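Local coordinates for protein 6-phospho-beta-glucosidase BglT (Thermotoga maritima, PDB 1UP7) that hydrolyses cellobiose 6'-phosphate to glucose 6-phosphate and glucose, using NAD+ and a manganese ion as cofactors, at residues A[195-200]-A[238-243]; A[188-193]-A[359-364]; A[52-57]-A[281-286]. One frame throughout, in Å; residues are numbered along the deposited sequence.

Contact 1 (A[195-200]-A[238-243]); sequences LSFIEK and LIVNPY. With G6P (6-O-phosphono-alpha-D-glucopyranose), chain J.
F197 and V240 form a non-hydrogen-bonded pair in an antiparallel β-bridge that joins the short strand 239-240 to strand 195-203 in the C-terminal domain of this family 4 glycosidase. On their face of the sheet the two side chains run side by side in the same direction, with V240 CG2 3.6 Å from F197 CE2. L238 crosses the same ring obliquely and brings CD1 to F197 CD2, while its other methyl, CD2, rests on CG of E199. The opposite face carries the hydrogen-bonded pair I198 and I239, which touch CB to CB at 4.0 Å and both pack on F170 of helix 166-177.

Beyond the bridge, N241 N donates to S196 O, and the side chains of the same two residues meet again. N241 has CG anti to its backbone N (chi1 -170°), and its ND2 reaches S196 OG at 3.1 Å with the hydroxyl lying in the amide plane. S196 OG is also hydrogen-bonded to Y189 OH. At its other end the amide forms an Asx turn: N241 OD1 accepts from Y243 N at 3.0 Å. The turn leads directly into the catalytic proton acceptor, Y243, whose OH lies 3.3 Å from C2 of glucose 6-phosphate.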
loop_
_atom_site.group_PDB
_atom_site.type_symbol
_atom_site.label_atom_id
_atom_site.label_comp_id
_atom_site.label_asym_id
_atom_site.label_seq_id
_atom_site.Cartn_x
_atom_site.Cartn_y
_atom_site.Cartn_z
ATOM N N LEU A 195 -18.006 13.549 -10.253
ATOM C CA LEU A 195 -16.813 14.142 -9.669
ATOM C C LEU A 195 -15.609 13.500 -10.354
ATOM O O LEU A 195 -14.771 12.848 -9.732
ATOM C CB LEU A 195 -16.808 13.876 -8.175
ATOM C CG LEU A 195 -15.930 14.781 -7.321
ATOM C CD1 LEU A 195 -16.631 16.065 -6.963
ATOM C CD2 LEU A 195 -15.479 14.051 -6.093
ATOM N N SER A 196 -15.572 13.657 -11.667
ATOM C CA SER A 196 -14.648 12.928 -12.498
ATOM C C SER A 196 -13.861 13.884 -13.379
ATOM O O SER A 196 -14.273 15.042 -13.581
ATOM C CB SER A 196 -15.421 11.909 -13.351
ATOM O OG SER A 196 -16.324 12.569 -14.247
ATOM N N PHE A 197 -12.735 13.374 -13.881
ATOM C CA PHE A 197 -11.710 14.184 -14.510
ATOM C C PHE A 197 -11.175 13.414 -15.705
ATOM O O PHE A 197 -11.007 12.198 -15.646
ATOM C CB PHE A 197 -10.612 14.514 -13.492
ATOM C CG PHE A 197 -11.136 15.178 -12.244
ATOM C CD1 PHE A 197 -11.656 14.408 -11.186
ATOM C CD2 PHE A 197 -11.159 16.568 -12.145
ATOM C CE1 PHE A 197 -12.168 15.003 -10.053
ATOM C CE2 PHE A 197 -11.642 17.181 -11.015
ATOM C CZ PHE A 197 -12.154 16.406 -9.956
ATOM N N ILE A 198 -10.915 14.112 -16.799
ATOM C CA ILE A 198 -10.267 13.497 -17.939
ATOM C C ILE A 198 -8.915 14.156 -18.099
ATOM O O ILE A 198 -8.814 15.391 -18.189
ATOM C CB ILE A 198 -11.147 13.625 -19.234
ATOM C CG1 ILE A 198 -12.467 12.887 -19.054
ATOM C CG2 ILE A 198 -10.400 13.100 -20.488
ATOM C CD1 ILE A 198 -13.532 13.205 -20.106
ATOM N N GLU A 199 -7.890 13.318 -18.144
ATOM C CA GLU A 199 -6.515 13.778 -18.213
ATOM C C GLU A 199 -5.967 13.639 -19.625
ATOM O O GLU A 199 -5.172 14.482 -20.068
ATOM C CB GLU A 199 -5.674 12.989 -17.201
ATOM C CG GLU A 199 -4.338 13.612 -16.825
ATOM C CD GLU A 199 -3.771 13.033 -15.533
ATOM O OE1 GLU A 199 -4.514 12.438 -14.727
ATOM O OE2 GLU A 199 -2.566 13.170 -15.315
ATOM N N LYS A 200 -6.380 12.582 -20.316
ATOM C CA LYS A 200 -5.896 12.293 -21.673
ATOM C C LYS A 200 -7.030 11.832 -22.571
ATOM O O LYS A 200 -7.946 11.150 -22.124
ATOM C CB LYS A 200 -4.758 11.225 -21.668
ATOM C CG LYS A 200 -3.596 11.537 -20.687
ATOM C CD LYS A 200 -2.252 11.700 -21.367
ATOM C CE LYS A 200 -1.700 13.139 -21.297
ATOM N NZ LYS A 200 -0.952 13.488 -22.613
ATOM N N LEU A 238 -7.082 19.604 -16.839
ATOM C CA LEU A 238 -7.985 18.461 -16.737
ATOM C C LEU A 238 -9.326 18.883 -17.340
ATOM O O LEU A 238 -9.788 20.043 -17.178
ATOM C CB LEU A 238 -8.251 18.045 -15.269
ATOM C CG LEU A 238 -7.137 17.536 -14.335
ATOM C CD1 LEU A 238 -7.660 17.315 -12.894
ATOM C CD2 LEU A 238 -6.545 16.250 -14.895
ATOM N N ILE A 239 -9.966 17.962 -18.043
ATOM C CA ILE A 239 -11.333 18.228 -18.451
ATOM C C ILE A 239 -12.195 17.718 -17.318
ATOM O O ILE A 239 -12.066 16.592 -16.876
ATOM C CB ILE A 239 -11.727 17.562 -19.807
ATOM C CG1 ILE A 239 -10.929 18.146 -20.961
ATOM C CG2 ILE A 239 -13.224 17.754 -20.098
ATOM C CD1 ILE A 239 -10.519 17.139 -21.959
ATOM N N VAL A 240 -13.067 18.578 -16.834
ATOM C CA VAL A 240 -13.738 18.367 -15.576
ATOM C C VAL A 240 -15.225 18.024 -15.780
ATOM O O VAL A 240 -15.891 18.560 -16.640
ATOM C CB VAL A 240 -13.532 19.606 -14.664
ATOM C CG1 VAL A 240 -14.542 20.771 -14.961
ATOM C CG2 VAL A 240 -13.614 19.197 -13.258
ATOM N N ASN A 241 -15.737 17.083 -15.010
ATOM C CA ASN A 241 -17.195 16.841 -14.979
ATOM C C ASN A 241 -17.918 18.164 -14.672
ATOM O O ASN A 241 -17.519 18.892 -13.791
ATOM C CB ASN A 241 -17.516 15.770 -13.928
ATOM C CG ASN A 241 -18.984 15.262 -13.965
ATOM O OD1 ASN A 241 -19.949 16.029 -13.854
ATOM N ND2 ASN A 241 -19.141 13.942 -14.070
ATOM N N PRO A 242 -18.974 18.480 -15.408
ATOM C CA PRO A 242 -19.688 19.772 -15.237
ATOM C C PRO A 242 -20.212 19.962 -13.810
ATOM O O PRO A 242 -20.371 21.089 -13.361
ATOM C CB PRO A 242 -20.882 19.682 -16.221
ATOM C CG PRO A 242 -20.548 18.552 -17.177
ATOM C CD PRO A 242 -19.588 17.619 -16.443
ATOM N N TYR A 243 -20.418 18.861 -13.106
ATOM C CA TYR A 243 -20.835 18.907 -11.704
ATOM C C TYR A 243 -19.817 19.539 -10.776
ATOM O O TYR A 243 -20.166 19.887 -9.643
ATOM C CB TYR A 243 -21.139 17.512 -11.200
ATOM C CG TYR A 243 -22.521 17.027 -11.562
ATOM C CD1 TYR A 243 -22.799 16.522 -12.852
ATOM C CD2 TYR A 243 -23.556 17.052 -10.612
ATOM C CE1 TYR A 243 -24.086 16.071 -13.180
ATOM C CE2 TYR A 243 -24.835 16.624 -10.924
ATOM C CZ TYR A 243 -25.100 16.129 -12.190
ATOM O OH TYR A 243 -26.376 15.704 -12.492
HETATM C C1 G6P J . -27.225 14.295 -15.942
HETATM C C2 G6P J . -26.597 13.408 -14.832
HETATM C C3 G6P J . -27.654 12.458 -14.269
HETATM C C4 G6P J . -28.756 13.314 -13.667
HETATM C C5 G6P J . -29.399 14.138 -14.799
HETATM C C6 G6P J . -30.483 15.052 -14.244
HETATM O O1 G6P J . -26.329 15.273 -16.503
HETATM O O2 G6P J . -25.487 12.632 -15.281
HETATM O O3 G6P J . -27.121 11.529 -13.319
HETATM O O4 G6P J . -29.687 12.506 -12.947
HETATM O O5 G6P J . -28.421 14.965 -15.480
HETATM O O6 G6P J . -31.517 15.254 -15.194
HETATM P P G6P J . -33.008 15.635 -14.719
HETATM O O1P G6P J . -33.868 15.571 -15.960
HETATM O O2P G6P J . -33.158 17.024 -14.116
HETATM O O3P G6P J . -33.435 14.593 -13.725
#

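Contact 2 (A[188-193]-A[359-364]); sequences KYYGLN and SFIHAV
I361 reaches out from its helix with CD1 against G191 CA, 3.5 Å away. CG1 lies anti to the carbonyl carbon (chi1 -61°) and CD1 extends from it (chi2 168°), which places the methyl between the glycine CA and the rim of the Y190 ring. I361 CD1 meets Y190 CD2 at 4.1 Å, at the ring edge and near its plane, the two side chains crossing at about a right angle. At the backbone angles of G191 a CB would be pressed against the carbonyl O of Y190.

The other branch of I361, CG2, touches L192 CD1 at 3.8 Å. L192 turns its second methyl, CD2, to V364 CG1 at 3.6 Å, the leucine and valine sliding past each other in opposite directions. No hydrogen bond crosses the contact, whose side-chain meetings are apolar; L192 CD2 also rests against I361 O (3.7 Å). The hydroxyl of Y190 is engaged outside it by E199.

The chain turns a corner at G191, and helix 355-376 packs against that corner. L334 of strand 333-341 touches both L192 and I361, while on the same helix H362 stacks on H362 of the second subunit.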
loop_
_atom_site.group_PDB
_atom_site.type_symbol
_atom_site.label_atom_id
_atom_site.label_comp_id
_atom_site.label_asym_id
_atom_site.label_seq_id
_atom_site.Cartn_x
_atom_site.Cartn_y
_atom_site.Cartn_z
ATOM N N LYS A 188 -7.973 8.567 -20.458
ATOM C CA LYS A 188 -7.581 8.487 -19.061
ATOM C C LYS A 188 -8.624 9.286 -18.285
ATOM O O LYS A 188 -8.690 10.517 -18.369
ATOM C CB LYS A 188 -6.158 8.963 -18.784
ATOM C CG LYS A 188 -5.805 8.775 -17.317
ATOM C CD LYS A 188 -4.374 9.138 -17.030
ATOM C CE LYS A 188 -4.158 9.304 -15.534
ATOM N NZ LYS A 188 -2.678 9.277 -15.250
ATOM N N TYR A 189 -9.430 8.545 -17.532
ATOM C CA TYR A 189 -10.642 9.046 -16.920
ATOM C C TYR A 189 -10.740 8.481 -15.514
ATOM O O TYR A 189 -10.667 7.280 -15.330
ATOM C CB TYR A 189 -11.840 8.508 -17.726
ATOM C CG TYR A 189 -13.194 8.961 -17.220
ATOM C CD1 TYR A 189 -13.684 8.532 -15.979
ATOM C CD2 TYR A 189 -13.954 9.854 -17.955
ATOM C CE1 TYR A 189 -14.908 8.964 -15.489
ATOM C CE2 TYR A 189 -15.169 10.298 -17.511
ATOM C CZ TYR A 189 -15.646 9.865 -16.272
ATOM O OH TYR A 189 -16.874 10.335 -15.850
ATOM N N TYR A 190 -10.964 9.328 -14.525
ATOM C CA TYR A 190 -11.073 8.845 -13.149
ATOM C C TYR A 190 -11.760 9.875 -12.283
ATOM O O TYR A 190 -11.813 11.058 -12.603
ATOM C CB TYR A 190 -9.693 8.508 -12.553
ATOM C CG TYR A 190 -8.685 9.652 -12.653
ATOM C CD1 TYR A 190 -7.990 9.912 -13.840
ATOM C CD2 TYR A 190 -8.439 10.467 -11.563
ATOM C CE1 TYR A 190 -7.072 10.964 -13.907
ATOM C CE2 TYR A 190 -7.544 11.496 -11.633
ATOM C CZ TYR A 190 -6.863 11.749 -12.801
ATOM O OH TYR A 190 -5.984 12.800 -12.837
ATOM N N GLY A 191 -12.245 9.401 -11.158
ATOM C CA GLY A 191 -12.850 10.231 -10.146
ATOM C C GLY A 191 -14.018 9.464 -9.567
ATOM O O GLY A 191 -14.093 8.233 -9.592
ATOM N N LEU A 192 -14.936 10.224 -9.013
ATOM C CA LEU A 192 -16.144 9.661 -8.485
ATOM C C LEU A 192 -17.239 10.040 -9.478
ATOM O O LEU A 192 -17.114 10.989 -10.233
ATOM C CB LEU A 192 -16.417 10.275 -7.119
ATOM C CG LEU A 192 -15.939 9.540 -5.858
ATOM C CD1 LEU A 192 -14.746 8.599 -6.007
ATOM C CD2 LEU A 192 -15.776 10.502 -4.701
ATOM N N ASN A 193 -18.294 9.259 -9.488
ATOM C CA ASN A 193 -19.526 9.635 -10.162
ATOM C C ASN A 193 -19.936 11.086 -9.876
ATOM O O ASN A 193 -20.038 11.487 -8.724
ATOM C CB ASN A 193 -20.609 8.649 -9.723
ATOM C CG ASN A 193 -21.912 8.807 -10.487
ATOM O OD1 ASN A 193 -22.966 8.884 -9.873
ATOM N ND2 ASN A 193 -21.849 8.848 -11.819
ATOM N N SER A 359 -7.721 15.894 -4.425
ATOM C CA SER A 359 -8.240 16.718 -3.349
ATOM C C SER A 359 -9.752 16.529 -3.252
ATOM O O SER A 359 -10.294 16.378 -2.137
ATOM C CB SER A 359 -7.911 18.193 -3.522
ATOM O OG SER A 359 -8.535 18.744 -4.683
ATOM N N PHE A 360 -10.434 16.506 -4.398
ATOM C CA PHE A 360 -11.879 16.254 -4.367
ATOM C C PHE A 360 -12.232 14.793 -4.090
ATOM O O PHE A 360 -13.082 14.531 -3.261
ATOM C CB PHE A 360 -12.578 16.718 -5.648
ATOM C CG PHE A 360 -12.443 18.197 -5.900
ATOM C CD1 PHE A 360 -13.257 19.111 -5.221
ATOM C CD2 PHE A 360 -11.505 18.668 -6.805
ATOM C CE1 PHE A 360 -13.127 20.474 -5.449
ATOM C CE2 PHE A 360 -11.377 20.025 -7.046
ATOM C CZ PHE A 360 -12.178 20.923 -6.359
ATOM N N ILE A 361 -11.581 13.852 -4.773
ATOM C CA ILE A 361 -11.946 12.461 -4.641
ATOM C C ILE A 361 -11.826 11.963 -3.194
ATOM O O ILE A 361 -12.746 11.291 -2.687
ATOM C CB ILE A 361 -11.109 11.572 -5.588
ATOM C CG1 ILE A 361 -11.332 11.962 -7.081
ATOM C CG2 ILE A 361 -11.362 10.087 -5.295
ATOM C CD1 ILE A 361 -10.314 11.322 -8.034
ATOM N N HIS A 362 -10.698 12.277 -2.534
ATOM C CA HIS A 362 -10.478 11.842 -1.166
ATOM C C HIS A 362 -11.584 12.432 -0.261
ATOM O O HIS A 362 -12.211 11.716 0.503
ATOM C CB HIS A 362 -9.103 12.320 -0.657
ATOM C CG HIS A 362 -7.947 11.471 -1.066
ATOM N ND1 HIS A 362 -7.885 10.113 -0.810
ATOM C CD2 HIS A 362 -6.772 11.796 -1.664
ATOM C CE1 HIS A 362 -6.733 9.636 -1.248
ATOM N NE2 HIS A 362 -6.031 10.638 -1.754
ATOM N N ALA A 363 -11.819 13.739 -0.343
ATOM C CA ALA A 363 -12.756 14.390 0.584
ATOM C C ALA A 363 -14.177 13.820 0.440
ATOM O O ALA A 363 -14.867 13.506 1.421
ATOM C CB ALA A 363 -12.774 15.970 0.376
ATOM N N VAL A 364 -14.611 13.662 -0.800
ATOM C CA VAL A 364 -15.939 13.134 -1.009
ATOM C C VAL A 364 -16.012 11.648 -0.668
ATOM O O VAL A 364 -17.027 11.186 -0.130
ATOM C CB VAL A 364 -16.416 13.439 -2.430
ATOM C CG1 VAL A 364 -17.739 12.739 -2.726
ATOM C CG2 VAL A 364 -16.551 14.977 -2.582
#

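Contact 3 (A[52-57]-A[281-286]); sequences KRLVKD and AVEIPE
The guanidinium of R53 meets the carbonyl of A281 at its edge, with A281 O near the plane of the group and the carbonyl carbon, A281 C, also in that plane; neither face is used across this contact. This is a surface contact between the C-terminal end of helix 41-55, in the NAD-binding Rossmann-type domain, and the loop that follows helix 263-278 in the C-terminal domain.

R53 NH2 gives the shorter bond to A281 O, at 2.7 Å and with an angle of 157° at the hydrogen. R53 NE adds a weak one to A281 O, at 3.2 Å, so two N-H groups on one side of the guanidinium fork onto a single acceptor. The side chain is bent at both chi2 and chi3, and chi3 (56°) swings NE out of line with the aliphatic part of the chain. NH2 is hydrogen-bonded as well to the carbonyl O of Y278, so this one nitrogen ties helix 41-55 to the last residue of helix 263-278 and to the loop that follows it. An alanine at R53 would probably leave the carbonyls of A281 and Y278 without these donors and let the loop shift more easily from the helix end.

Next to the arginine, L54 supplies the apolar part of the contact, and its two methyls divide the loop between them. L54 CD1 faces I284 CG1 at 4.3 Å, and I284 in turn packs on E17 and K20 of helix 15-25. L54 CD2 lies against the backbone at V282 O, 3.7 Å away, and has E283 OE2 at 4.2 Å. The helix ends at V55, and K56, the first residue beyond it, has positive phi; K56 NZ stands 5.5 Å from E283 OE2, opposite charges near each other but not in contact.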
loop_
_atom_site.group_PDB
_atom_site.type_symbol
_atom_site.label_atom_id
_atom_site.label_comp_id
_atom_site.label_asym_id
_atom_site.label_seq_id
_atom_site.Cartn_x
_atom_site.Cartn_y
_atom_site.Cartn_z
ATOM N N LYS A 52 -44.451 -2.063 -25.332
ATOM C CA LYS A 52 -44.935 -3.198 -26.126
ATOM C C LYS A 52 -45.151 -2.809 -27.577
ATOM O O LYS A 52 -44.914 -3.608 -28.493
ATOM C CB LYS A 52 -46.248 -3.761 -25.567
ATOM C CG LYS A 52 -46.102 -4.627 -24.324
ATOM C CD LYS A 52 -47.376 -5.394 -24.044
ATOM C CE LYS A 52 -47.269 -6.196 -22.739
ATOM N NZ LYS A 52 -47.916 -5.573 -21.515
ATOM N N ARG A 53 -45.625 -1.589 -27.788
ATOM C CA ARG A 53 -45.845 -1.059 -29.135
ATOM C C ARG A 53 -44.497 -0.894 -29.870
ATOM O O ARG A 53 -44.415 -1.142 -31.068
ATOM C CB ARG A 53 -46.559 0.279 -29.056
ATOM C CG ARG A 53 -47.925 0.360 -29.700
ATOM C CD ARG A 53 -49.001 1.113 -28.916
ATOM N NE ARG A 53 -48.642 2.489 -28.556
ATOM C CZ ARG A 53 -48.845 3.039 -27.343
ATOM N NH1 ARG A 53 -49.403 2.356 -26.365
ATOM N NH2 ARG A 53 -48.497 4.292 -27.114
ATOM N N LEU A 54 -43.443 -0.493 -29.156
ATOM C CA LEU A 54 -42.118 -0.342 -29.761
ATOM C C LEU A 54 -41.384 -1.661 -29.987
ATOM O O LEU A 54 -40.603 -1.776 -30.935
ATOM C CB LEU A 54 -41.179 0.575 -28.939
ATOM C CG LEU A 54 -41.579 2.020 -28.631
ATOM C CD1 LEU A 54 -40.928 2.472 -27.352
ATOM C CD2 LEU A 54 -41.277 2.974 -29.794
ATOM N N VAL A 55 -41.613 -2.628 -29.104
ATOM C CA VAL A 55 -40.910 -3.894 -29.155
ATOM C C VAL A 55 -41.366 -4.773 -30.309
ATOM O O VAL A 55 -40.579 -5.537 -30.843
ATOM C CB VAL A 55 -40.956 -4.624 -27.804
ATOM C CG1 VAL A 55 -40.450 -6.045 -27.932
ATOM C CG2 VAL A 55 -40.158 -3.840 -26.798
ATOM N N LYS A 56 -42.605 -4.605 -30.744
ATOM C CA LYS A 56 -43.076 -5.280 -31.948
ATOM C C LYS A 56 -42.809 -6.790 -31.881
ATOM O O LYS A 56 -42.483 -7.413 -32.894
ATOM C CB LYS A 56 -42.414 -4.657 -33.182
ATOM C CG LYS A 56 -43.104 -3.428 -33.702
ATOM C CD LYS A 56 -42.266 -2.708 -34.766
ATOM C CE LYS A 56 -42.111 -1.218 -34.460
ATOM N NZ LYS A 56 -42.513 -0.369 -35.633
ATOM N N ASP A 57 -42.914 -7.344 -30.667
ATOM C CA ASP A 57 -42.763 -8.779 -30.377
ATOM C C ASP A 57 -41.358 -9.350 -30.567
ATOM O O ASP A 57 -41.180 -10.542 -30.739
ATOM C CB ASP A 57 -43.814 -9.626 -31.124
ATOM C CG ASP A 57 -44.247 -10.855 -30.331
ATOM O OD1 ASP A 57 -44.484 -10.730 -29.104
ATOM O OD2 ASP A 57 -44.368 -11.995 -30.844
ATOM N N ALA A 281 -48.396 7.518 -28.205
ATOM C CA ALA A 281 -47.189 7.587 -29.031
ATOM C C ALA A 281 -46.885 6.274 -29.776
ATOM O O ALA A 281 -47.024 5.176 -29.213
ATOM C CB ALA A 281 -46.000 8.010 -28.181
ATOM N N VAL A 282 -46.472 6.401 -31.041
ATOM C CA VAL A 282 -45.968 5.262 -31.817
ATOM C C VAL A 282 -44.436 5.255 -31.864
ATOM O O VAL A 282 -43.797 4.224 -32.145
ATOM C CB VAL A 282 -46.551 5.206 -33.275
ATOM C CG1 VAL A 282 -48.010 4.749 -33.264
ATOM C CG2 VAL A 282 -46.426 6.555 -34.006
ATOM N N GLU A 283 -43.849 6.409 -31.574
ATOM C CA GLU A 283 -42.398 6.578 -31.618
ATOM C C GLU A 283 -42.002 7.415 -30.409
ATOM O O GLU A 283 -42.840 8.147 -29.882
ATOM C CB GLU A 283 -42.007 7.258 -32.957
ATOM C CG GLU A 283 -40.750 6.693 -33.646
ATOM C CD GLU A 283 -40.935 5.297 -34.240
ATOM O OE1 GLU A 283 -41.608 5.177 -35.309
ATOM O OE2 GLU A 283 -40.397 4.321 -33.642
ATOM N N ILE A 284 -40.757 7.288 -29.948
ATOM C CA ILE A 284 -40.277 8.053 -28.792
ATOM C C ILE A 284 -40.351 9.562 -29.073
ATOM O O ILE A 284 -39.817 10.030 -30.090
ATOM C CB ILE A 284 -38.848 7.605 -28.409
ATOM C CG1 ILE A 284 -38.849 6.099 -28.126
ATOM C CG2 ILE A 284 -38.333 8.389 -27.181
ATOM C CD1 ILE A 284 -37.497 5.495 -27.850
ATOM N N PRO A 285 -41.028 10.328 -28.211
ATOM C CA PRO A 285 -41.208 11.762 -28.463
ATOM C C PRO A 285 -39.892 12.517 -28.245
ATOM O O PRO A 285 -39.088 12.167 -27.353
ATOM C CB PRO A 285 -42.223 12.194 -27.392
ATOM C CG PRO A 285 -42.672 10.930 -26.688
ATOM C CD PRO A 285 -41.609 9.914 -26.917
ATOM N N GLU A 286 -39.683 13.569 -29.035
ATOM C CA GLU A 286 -38.461 14.377 -28.916
ATOM C C GLU A 286 -38.337 15.016 -27.526
ATOM O O GLU A 286 -37.222 15.226 -27.048
ATOM C CB GLU A 286 -38.375 15.432 -30.045
ATOM C CG GLU A 286 -36.988 16.083 -30.184
#

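Contacts 1 and 2 belong to one unit of the C-terminal domain, their centres 9 Å apart. Strands 185-190 and 195-203 follow each other in the chain and are antiparallel neighbours in one sheet; contact 1 adds strand 239-240 to it, and contact 2 sets helix 355-376 against the end of strand 185-190. Contact 3 stands about 39 Å from contact 2, centre to centre, across the middle of the chain, and joins the Rossmann-type domain to the C-terminal one. In sequence, contact 1 falls within the spans of both others, while contacts 2 and 3 interleave. The manganese ligand H194 comes just before strand 195-203 in the chain and the catalytic Y243 ends contact 1, so this sheet borders the active site.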